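Local atomic coordinates of YARHG domain-containing protein (Legionella pneumophila subsp. pneumophila, PDB entry 4G2A), a protein that is of unknown function but joins a DUF4424 region to a YARHG domain and may bind a nutrient. Residues K53-K58 against L166-S171; M64-P69 against H141-G146; I111-N116 against Y120-Y125. All coordinates share one frame; numbering follows the deposited sequence.

Interaction 1. Residues K53-K58 against L166-S171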
loop_
_atom_site.group_PDB
_atom_site.type_symbol
_atom_site.label_atom_id
_atom_site.label_comp_id
_atom_site.label_asym_id
_atom_site.label_seq_id
_atom_site.Cartn_x
_atom_site.Cartn_y
_atom_site.Cartn_z
ATOM N N LYS A 53 -28.127 1.089 -1.854
ATOM C CA LYS A 53 -29.540 1.165 -2.189
ATOM C C LYS A 53 -30.429 0.501 -1.111
ATOM O O LYS A 53 -30.201 -0.649 -0.719
ATOM C CB LYS A 53 -29.854 0.568 -3.577
ATOM C CG LYS A 53 -31.262 0.962 -4.042
ATOM C CD LYS A 53 -31.699 0.319 -5.343
ATOM C CE LYS A 53 -33.203 0.406 -5.571
ATOM N NZ LYS A 53 -33.940 -0.714 -4.901
ATOM N N ASN A 54 -31.462 1.243 -0.662
ATOM C CA ASN A 54 -32.486 0.735 0.228
ATOM C C ASN A 54 -33.420 -0.143 -0.623
ATOM O O ASN A 54 -34.043 0.365 -1.554
ATOM C CB ASN A 54 -33.245 1.884 0.902
ATOM C CG ASN A 54 -34.356 1.420 1.824
ATOM O OD1 ASN A 54 -34.411 0.265 2.230
ATOM N ND2 ASN A 54 -35.233 2.317 2.216
ATOM N N THR A 55 -33.476 -1.455 -0.348
ATOM C CA THR A 55 -34.295 -2.352 -1.163
ATOM C C THR A 55 -35.729 -2.468 -0.630
ATOM O O THR A 55 -36.563 -3.112 -1.279
ATOM C CB THR A 55 -33.643 -3.722 -1.299
ATOM O OG1 THR A 55 -33.647 -4.370 -0.028
ATOM C CG2 THR A 55 -32.247 -3.644 -1.875
ATOM N N LEU A 56 -36.020 -1.815 0.517
ATOM C CA LEU A 56 -37.344 -1.792 1.153
ATOM C C LEU A 56 -38.141 -0.574 0.729
ATOM O O LEU A 56 -37.592 0.520 0.655
ATOM C CB LEU A 56 -37.217 -1.795 2.686
ATOM C CG LEU A 56 -36.488 -2.952 3.337
ATOM C CD1 LEU A 56 -36.450 -2.768 4.851
ATOM C CD2 LEU A 56 -37.150 -4.298 3.002
ATOM N N ASN A 57 -39.447 -0.725 0.535
ATOM C CA ASN A 57 -40.240 0.433 0.153
ATOM C C ASN A 57 -40.716 1.175 1.423
ATOM O O ASN A 57 -41.899 1.458 1.599
ATOM C CB ASN A 57 -41.372 0.044 -0.801
ATOM C CG ASN A 57 -42.173 1.221 -1.337
ATOM O OD1 ASN A 57 -41.641 2.279 -1.714
ATOM N ND2 ASN A 57 -43.489 1.079 -1.307
ATOM N N LYS A 58 -39.757 1.512 2.300
ATOM C CA LYS A 58 -39.993 2.252 3.541
ATOM C C LYS A 58 -38.697 2.961 3.976
ATOM O O LYS A 58 -37.610 2.555 3.570
ATOM C CB LYS A 58 -40.557 1.343 4.671
ATOM C CG LYS A 58 -39.603 0.259 5.213
ATOM C CD LYS A 58 -39.995 -0.156 6.633
ATOM C CE LYS A 58 -39.359 -1.443 7.100
ATOM N NZ LYS A 58 -39.793 -1.824 8.488
ATOM N N LEU A 166 -21.402 -8.320 4.620
ATOM C CA LEU A 166 -22.314 -7.888 5.677
ATOM C C LEU A 166 -23.536 -7.135 5.080
ATOM O O LEU A 166 -24.568 -7.000 5.742
ATOM C CB LEU A 166 -21.593 -7.017 6.709
ATOM C CG LEU A 166 -20.565 -7.724 7.590
ATOM C CD1 LEU A 166 -19.636 -6.735 8.220
ATOM C CD2 LEU A 166 -21.214 -8.644 8.626
ATOM N N TRP A 167 -23.403 -6.638 3.837
ATOM C CA TRP A 167 -24.475 -5.941 3.143
ATOM C C TRP A 167 -25.345 -6.957 2.403
ATOM O O TRP A 167 -24.892 -8.074 2.119
ATOM C CB TRP A 167 -23.900 -4.881 2.194
ATOM C CG TRP A 167 -23.172 -3.794 2.920
ATOM C CD1 TRP A 167 -21.826 -3.644 3.019
ATOM C CD2 TRP A 167 -23.752 -2.736 3.702
ATOM N NE1 TRP A 167 -21.524 -2.536 3.781
ATOM C CE2 TRP A 167 -22.687 -1.955 4.207
ATOM C CE3 TRP A 167 -25.075 -2.346 3.995
ATOM C CZ2 TRP A 167 -22.898 -0.829 5.017
ATOM C CZ3 TRP A 167 -25.282 -1.237 4.807
ATOM C CH2 TRP A 167 -24.203 -0.499 5.319
ATOM N N GLN A 168 -26.605 -6.570 2.119
ATOM C CA GLN A 168 -27.614 -7.394 1.459
ATOM C C GLN A 168 -27.160 -7.856 0.093
ATOM O O GLN A 168 -26.583 -7.077 -0.665
ATOM C CB GLN A 168 -28.940 -6.648 1.347
ATOM C CG GLN A 168 -30.105 -7.572 1.031
ATOM C CD GLN A 168 -31.390 -6.824 0.893
ATOM O OE1 GLN A 168 -31.421 -5.661 0.486
ATOM N NE2 GLN A 168 -32.482 -7.484 1.240
ATOM N N ASP A 169 -27.420 -9.148 -0.199
ATOM C CA ASP A 169 -27.068 -9.883 -1.424
ATOM C C ASP A 169 -25.595 -10.277 -1.384
ATOM O O ASP A 169 -24.871 -9.909 -0.448
ATOM C CB ASP A 169 -27.426 -9.110 -2.718
ATOM C CG ASP A 169 -28.915 -8.802 -2.864
ATOM O OD1 ASP A 169 -29.749 -9.670 -2.487
ATOM O OD2 ASP A 169 -29.248 -7.698 -3.355
ATOM N N SER A 170 -25.174 -11.089 -2.357
ATOM C CA SER A 170 -23.807 -11.606 -2.442
ATOM C C SER A 170 -22.806 -10.524 -2.892
ATOM O O SER A 170 -21.813 -10.247 -2.187
ATOM C CB SER A 170 -23.746 -12.810 -3.389
ATOM O OG SER A 170 -24.542 -12.644 -4.556
ATOM N N SER A 171 -23.108 -9.885 -4.033
ATOM C CA SER A 171 -22.246 -8.901 -4.664
ATOM C C SER A 171 -22.295 -7.501 -4.012
ATOM O O SER A 171 -23.298 -7.111 -3.397
ATOM C CB SER A 171 -22.546 -8.811 -6.164
ATOM O OG SER A 171 -23.499 -7.833 -6.550
HETATM O O HOH W 1 -34.717 -7.197 -0.197
#
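Thr55 and Gln168 meet across the start of strand 21-33, the middle strand that pairs with strand 43-54 on one edge and strand 174-180 on the other. Thr55 sits just past the end of 43-54, in the Asx turn headed by Asn54, while Gln168 belongs to the loop that leads into 174-180. Their backbones stay apart, 8.8 Å between Thr55 CA and Gln168 CA, and each bonds at the start of this strand or just before it, Thr55 to His20 and Gln168 to Ile21.

Side chains, with one water, close the gap. Gln168 reaches across fully extended, with CG trans to the backbone N (chi1 -164°), and this brings its terminal amide up to the threonine. The Thr55 hydroxyl donates to Gln168 OE1 with OG1 and OE1 2.6 Å apart. OG1 lies in the carbonyl plane of Gln168, on a lone pair of OE1, at a C=O...donor angle of 123°. Thr55 CG2 flanks the same oxygen, 3.2 Å from Gln168 OE1. OG1 is also hydrogen-bonded to His20 O, so its one proton cannot fully serve both oxygens at once. A water joins the two side chains on a second path: it donates to Thr55 OG1 and accepts a weak bond from Gln168 NE2, consistent with OE1, not NE2, facing the hydroxyl.

Behind Thr55, Asn54 shapes the turn. Its OD1 takes the Leu56 N-H from well above the carbonyl plane. Its amide ND2 bonds to Pro132 O and, almost in the amide plane, to Lys58 O, with ND2 and O 2.7 Å apart.

Interaction 2. Residues M64-P69 against H141-G146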
loop_
_atom_site.group_PDB
_atom_site.type_symbol
_atom_site.label_atom_id
_atom_site.label_comp_id
_atom_site.label_asym_id
_atom_site.label_seq_id
_atom_site.Cartn_x
_atom_site.Cartn_y
_atom_site.Cartn_z
HETATM N N MSE A 64 -23.728 3.264 10.305
HETATM C CA MSE A 64 -22.634 2.729 9.503
HETATM C C MSE A 64 -21.356 2.919 10.254
HETATM O O MSE A 64 -21.225 3.902 10.982
HETATM C CB MSE A 64 -22.538 3.438 8.159
HETATM C CG MSE A 64 -23.542 2.990 7.152
HETATM SE SE MSE A 64 -22.966 3.575 5.391
HETATM C CE MSE A 64 -24.650 3.224 4.464
ATOM N N ALA A 65 -20.387 2.012 10.049
ATOM C CA ALA A 65 -19.098 2.099 10.718
ATOM C C ALA A 65 -17.948 1.889 9.764
ATOM O O ALA A 65 -18.034 1.036 8.868
ATOM C CB ALA A 65 -19.025 1.075 11.834
ATOM N N PHE A 66 -16.858 2.673 9.969
ATOM C CA PHE A 66 -15.588 2.529 9.255
ATOM C C PHE A 66 -14.595 1.891 10.237
ATOM O O PHE A 66 -14.128 2.601 11.115
ATOM C CB PHE A 66 -15.047 3.861 8.688
ATOM C CG PHE A 66 -13.594 3.792 8.230
ATOM C CD1 PHE A 66 -13.263 3.283 6.977
ATOM C CD2 PHE A 66 -12.565 4.254 9.042
ATOM C CE1 PHE A 66 -11.931 3.257 6.541
ATOM C CE2 PHE A 66 -11.232 4.212 8.606
ATOM C CZ PHE A 66 -10.930 3.723 7.354
ATOM N N PRO A 67 -14.291 0.565 10.133
ATOM C CA PRO A 67 -13.337 -0.054 11.069
ATOM C C PRO A 67 -11.899 0.263 10.712
ATOM O O PRO A 67 -11.579 0.471 9.545
ATOM C CB PRO A 67 -13.609 -1.553 10.931
ATOM C CG PRO A 67 -14.624 -1.700 9.861
ATOM C CD PRO A 67 -14.752 -0.413 9.134
ATOM N N PHE A 68 -11.017 0.276 11.700
ATOM C CA PHE A 68 -9.619 0.603 11.411
ATOM C C PHE A 68 -8.639 -0.066 12.394
ATOM O O PHE A 68 -8.991 -0.315 13.553
ATOM C CB PHE A 68 -9.420 2.145 11.432
ATOM C CG PHE A 68 -9.954 2.837 12.663
ATOM C CD1 PHE A 68 -9.225 2.847 13.853
ATOM C CD2 PHE A 68 -11.167 3.498 12.633
ATOM C CE1 PHE A 68 -9.716 3.496 14.989
ATOM C CE2 PHE A 68 -11.656 4.152 13.772
ATOM C CZ PHE A 68 -10.937 4.135 14.944
ATOM N N PRO A 69 -7.381 -0.318 11.957
ATOM C CA PRO A 69 -6.369 -0.812 12.917
ATOM C C PRO A 69 -5.873 0.337 13.801
ATOM O O PRO A 69 -6.017 1.508 13.456
ATOM C CB PRO A 69 -5.252 -1.355 12.003
ATOM C CG PRO A 69 -5.382 -0.589 10.719
ATOM C CD PRO A 69 -6.794 -0.077 10.618
ATOM N N HIS A 141 -15.595 8.668 1.590
ATOM C CA HIS A 141 -14.504 8.599 2.545
ATOM C C HIS A 141 -13.282 9.311 1.990
ATOM O O HIS A 141 -12.998 9.253 0.788
ATOM C CB HIS A 141 -14.132 7.145 2.859
ATOM C CG HIS A 141 -15.100 6.413 3.722
ATOM N ND1 HIS A 141 -14.947 5.060 3.982
ATOM C CD2 HIS A 141 -16.219 6.851 4.344
ATOM C CE1 HIS A 141 -15.963 4.725 4.758
ATOM N NE2 HIS A 141 -16.755 5.771 5.001
ATOM N N ASP A 142 -12.563 9.983 2.875
ATOM C CA ASP A 142 -11.317 10.681 2.574
ATOM C C ASP A 142 -10.481 10.559 3.834
ATOM O O ASP A 142 -10.937 10.944 4.908
ATOM C CB ASP A 142 -11.563 12.147 2.142
ATOM C CG ASP A 142 -10.338 13.014 1.890
ATOM O OD1 ASP A 142 -9.206 12.503 2.016
ATOM O OD2 ASP A 142 -10.513 14.220 1.610
ATOM N N TYR A 143 -9.318 9.923 3.717
ATOM C CA TYR A 143 -8.396 9.703 4.823
ATOM C C TYR A 143 -7.029 9.290 4.266
ATOM O O TYR A 143 -6.889 9.041 3.068
ATOM C CB TYR A 143 -8.944 8.649 5.818
ATOM C CG TYR A 143 -9.272 7.313 5.184
ATOM C CD1 TYR A 143 -10.509 7.088 4.584
ATOM C CD2 TYR A 143 -8.374 6.254 5.241
ATOM C CE1 TYR A 143 -10.820 5.858 4.010
ATOM C CE2 TYR A 143 -8.682 5.016 4.692
ATOM C CZ TYR A 143 -9.901 4.827 4.064
ATOM O OH TYR A 143 -10.203 3.612 3.518
ATOM N N SER A 144 -6.038 9.206 5.158
ATOM C CA SER A 144 -4.672 8.788 4.845
ATOM C C SER A 144 -4.215 7.739 5.820
ATOM O O SER A 144 -4.779 7.609 6.896
ATOM C CB SER A 144 -3.718 9.982 4.903
ATOM O OG SER A 144 -4.052 10.901 3.881
ATOM N N THR A 145 -3.177 7.009 5.451
ATOM C CA THR A 145 -2.506 6.011 6.295
ATOM C C THR A 145 -1.022 6.173 6.038
ATOM O O THR A 145 -0.643 6.893 5.108
ATOM C CB THR A 145 -2.983 4.561 5.980
ATOM O OG1 THR A 145 -2.508 4.172 4.692
ATOM C CG2 THR A 145 -4.493 4.373 6.074
ATOM N N GLY A 146 -0.208 5.470 6.811
ATOM C CA GLY A 146 1.223 5.368 6.573
ATOM C C GLY A 146 1.442 4.297 5.516
ATOM O O GLY A 146 0.487 3.625 5.082
#
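An aromatic cluster of Phe66, His141 and Tyr143 fills the buried space between strand 60-68 and strand 136-150. Phe66 is the residue both others touch. Its CG is trans to the backbone N (chi1 167°), and this carries the ring toward the facing strand, where it turns its CE1-CZ edge to one face of the Tyr143 ring. Phe66 CZ stands 3.6 Å above the Tyr143 ring plane, toward the rim; the centroids are 4.7 Å apart and the planes make 55°, an inclined edge-to-face pair. The phenol oxygen in turn lies near the plane of the Phe66 ring at its edge, with Tyr143 OH 3.5 Å from Phe66 CE1. The two strands face each other across the core of the curled beta domain: no hydrogen bond joins these segments, and Phe66 CA and His141 CA are 9.1 Å apart. His141 closes the cluster on the CD1 side, its CE1 3.8 Å from Phe66 CD1, with the two rings steeply inclined at 80°. Further rings continue the network: Phe95 stacks on Phe66 and meets His141 edge-to-face, Tyr46 stacks on Tyr143, and Phe50 makes another edge-to-face pair with His141.

Interaction 3. Residues I111-N116 against Y120-Y125. With SO4 (sulfate ion), chain J.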
loop_
_atom_site.group_PDB
_atom_site.type_symbol
_atom_site.label_atom_id
_atom_site.label_comp_id
_atom_site.label_asym_id
_atom_site.label_seq_id
_atom_site.Cartn_x
_atom_site.Cartn_y
_atom_site.Cartn_z
ATOM N N ILE A 111 -16.385 -1.779 18.136
ATOM C CA ILE A 111 -17.140 -2.674 17.281
ATOM C C ILE A 111 -16.682 -4.095 17.586
ATOM O O ILE A 111 -15.521 -4.315 17.931
ATOM C CB ILE A 111 -17.015 -2.277 15.778
ATOM C CG1 ILE A 111 -18.139 -2.896 14.950
ATOM C CG2 ILE A 111 -15.636 -2.591 15.166
ATOM C CD1 ILE A 111 -18.784 -1.921 14.046
ATOM N N ALA A 112 -17.609 -5.052 17.539
ATOM C CA ALA A 112 -17.236 -6.444 17.782
ATOM C C ALA A 112 -16.713 -7.033 16.486
ATOM O O ALA A 112 -17.306 -6.764 15.427
ATOM C CB ALA A 112 -18.426 -7.227 18.287
ATOM N N PRO A 113 -15.588 -7.788 16.508
ATOM C CA PRO A 113 -15.070 -8.363 15.249
ATOM C C PRO A 113 -16.011 -9.446 14.698
ATOM O O PRO A 113 -16.856 -9.976 15.418
ATOM C CB PRO A 113 -13.703 -8.945 15.643
ATOM C CG PRO A 113 -13.425 -8.447 17.018
ATOM C CD PRO A 113 -14.748 -8.185 17.657
ATOM N N ASP A 114 -15.901 -9.714 13.394
ATOM C CA ASP A 114 -16.684 -10.714 12.654
ATOM C C ASP A 114 -15.724 -11.347 11.681
ATOM O O ASP A 114 -15.762 -11.068 10.486
ATOM C CB ASP A 114 -17.898 -10.063 11.955
ATOM C CG ASP A 114 -19.019 -11.018 11.586
ATOM O OD1 ASP A 114 -18.777 -12.247 11.563
ATOM O OD2 ASP A 114 -20.134 -10.536 11.292
ATOM N N GLN A 115 -14.803 -12.148 12.225
ATOM C CA GLN A 115 -13.690 -12.773 11.505
ATOM C C GLN A 115 -14.148 -13.652 10.373
ATOM O O GLN A 115 -13.452 -13.724 9.352
ATOM C CB GLN A 115 -12.800 -13.551 12.461
ATOM C CG GLN A 115 -12.092 -12.620 13.439
ATOM C CD GLN A 115 -12.688 -12.638 14.815
ATOM O OE1 GLN A 115 -13.904 -12.701 14.999
ATOM N NE2 GLN A 115 -11.831 -12.541 15.819
ATOM N N ASN A 116 -15.337 -14.267 10.526
ATOM C CA ASN A 116 -15.997 -15.104 9.517
ATOM C C ASN A 116 -16.310 -14.289 8.261
ATOM O O ASN A 116 -16.277 -14.846 7.168
ATOM C CB ASN A 116 -17.297 -15.723 10.075
ATOM C CG ASN A 116 -17.148 -16.789 11.157
ATOM O OD1 ASN A 116 -16.091 -17.420 11.344
ATOM N ND2 ASN A 116 -18.250 -17.067 11.857
ATOM N N TYR A 120 -11.682 -7.913 11.386
ATOM C CA TYR A 120 -10.725 -8.226 12.451
ATOM C C TYR A 120 -10.486 -7.066 13.426
ATOM O O TYR A 120 -9.715 -7.221 14.374
ATOM C CB TYR A 120 -9.384 -8.653 11.834
ATOM C CG TYR A 120 -9.445 -10.023 11.203
ATOM C CD1 TYR A 120 -9.255 -11.172 11.963
ATOM C CD2 TYR A 120 -9.724 -10.176 9.850
ATOM C CE1 TYR A 120 -9.357 -12.441 11.393
ATOM C CE2 TYR A 120 -9.804 -11.435 9.267
ATOM C CZ TYR A 120 -9.615 -12.565 10.041
ATOM O OH TYR A 120 -9.691 -13.796 9.459
ATOM N N TYR A 121 -11.117 -5.919 13.200
ATOM C CA TYR A 121 -10.893 -4.729 14.034
ATOM C C TYR A 121 -11.962 -4.524 15.076
ATOM O O TYR A 121 -13.116 -4.879 14.857
ATOM C CB TYR A 121 -10.765 -3.475 13.156
ATOM C CG TYR A 121 -9.665 -3.605 12.138
ATOM C CD1 TYR A 121 -8.410 -4.090 12.499
ATOM C CD2 TYR A 121 -9.882 -3.284 10.803
ATOM C CE1 TYR A 121 -7.399 -4.245 11.562
ATOM C CE2 TYR A 121 -8.876 -3.437 9.852
ATOM C CZ TYR A 121 -7.632 -3.903 10.245
ATOM O OH TYR A 121 -6.619 -4.041 9.348
ATOM N N GLU A 122 -11.559 -3.925 16.211
ATOM C CA GLU A 122 -12.432 -3.644 17.361
ATOM C C GLU A 122 -12.826 -2.164 17.436
ATOM O O GLU A 122 -13.753 -1.818 18.175
ATOM C CB GLU A 122 -11.757 -4.062 18.674
ATOM C CG GLU A 122 -11.733 -5.566 18.909
ATOM C CD GLU A 122 -10.543 -6.346 18.370
ATOM O OE1 GLU A 122 -9.577 -5.719 17.873
ATOM O OE2 GLU A 122 -10.567 -7.596 18.472
ATOM N N ASP A 123 -12.122 -1.297 16.688
ATOM C CA ASP A 123 -12.357 0.147 16.674
ATOM C C ASP A 123 -12.908 0.602 15.344
ATOM O O ASP A 123 -12.502 0.090 14.314
ATOM C CB ASP A 123 -11.055 0.900 16.989
ATOM C CG ASP A 123 -10.357 0.403 18.240
ATOM O OD1 ASP A 123 -10.733 0.845 19.344
ATOM O OD2 ASP A 123 -9.453 -0.446 18.114
ATOM N N ALA A 124 -13.858 1.553 15.364
ATOM C CA ALA A 124 -14.495 2.093 14.156
ATOM C C ALA A 124 -14.997 3.515 14.386
ATOM O O ALA A 124 -15.150 3.926 15.532
ATOM C CB ALA A 124 -15.662 1.202 13.732
ATOM N N TYR A 125 -15.218 4.271 13.288
ATOM C CA TYR A 125 -15.866 5.591 13.260
ATOM C C TYR A 125 -17.296 5.348 12.838
ATOM O O TYR A 125 -17.516 4.625 11.872
ATOM C CB TYR A 125 -15.164 6.582 12.318
ATOM C CG TYR A 125 -13.752 6.936 12.728
ATOM C CD1 TYR A 125 -13.467 7.383 14.017
ATOM C CD2 TYR A 125 -12.704 6.868 11.816
ATOM C CE1 TYR A 125 -12.164 7.710 14.398
ATOM C CE2 TYR A 125 -11.397 7.194 12.188
ATOM C CZ TYR A 125 -11.135 7.620 13.478
ATOM O OH TYR A 125 -9.844 7.901 13.854
HETATM S S SO4 J . -21.266 -15.062 10.814
HETATM O O1 SO4 J . -20.249 -14.825 11.831
HETATM O O2 SO4 J . -20.653 -15.650 9.620
HETATM O O3 SO4 J . -22.265 -15.991 11.343
HETATM O O4 SO4 J . -21.896 -13.787 10.465
#
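Ile111 and Glu122 carry the antiparallel pairing of strands 102-110 and 123-131, a beta hairpin with a long connecting loop, a step into that loop. This end is tight. Ile111 N donates to Glu122 O at 2.6 Å, nearly straight at 166° but from above the carbonyl plane, and the same oxygen also accepts from Asn110 ND2. The return contact is a CA-H...O, with Glu122 CA 3.2 Å from Ile111 O. Ile111 CG2 presses on Tyr121 O at 3.4 Å and meets Ala124 CB at 4.1 Å, while the other branch reaches toward Ala65 with CD1; Ile14 also touches the isoleucine.

Farther out the two segments meet mostly through side chains, and the residues are largely solvent-exposed. Glu122 bends at chi2 (89°), which lays its carboxylate beside the proline ring, Pro113 CG lying 3.3 Å from Glu122 OE2. Gln115 crosses Tyr120: its CA sits over one ring face toward the rim, and its CG comes within 3.4 Å of Tyr120 CE1. At the far tip a sulfate, probably from the crystallisation liquor, takes a hydrogen bond from Asn116 ND2 through its O1, 3.0 Å away.

Interactions 2 and 3 are the nearest pair, their centres about 13 Å apart, and they share a seam: strands 60-68 and 123-131 are neighbours, with probable hydrogen bonds from Phe66 N to Tyr125 O (2.8 Å) and from Phe68 N to Asp123 O (3.0 Å). Interaction 1 lies farther off, its centre about 23 Å from that of interaction 2 and about 21 Å from that of interaction 3. The loop 166-171 still touches both: Trp167 CH2 packs on CE of the selenomethionine Met64 at 3.8 Å, and Leu166 CD2 comes to 3.4 Å from Asp114 OD2. The sulfate belongs to interaction 3 and marks no assigned site.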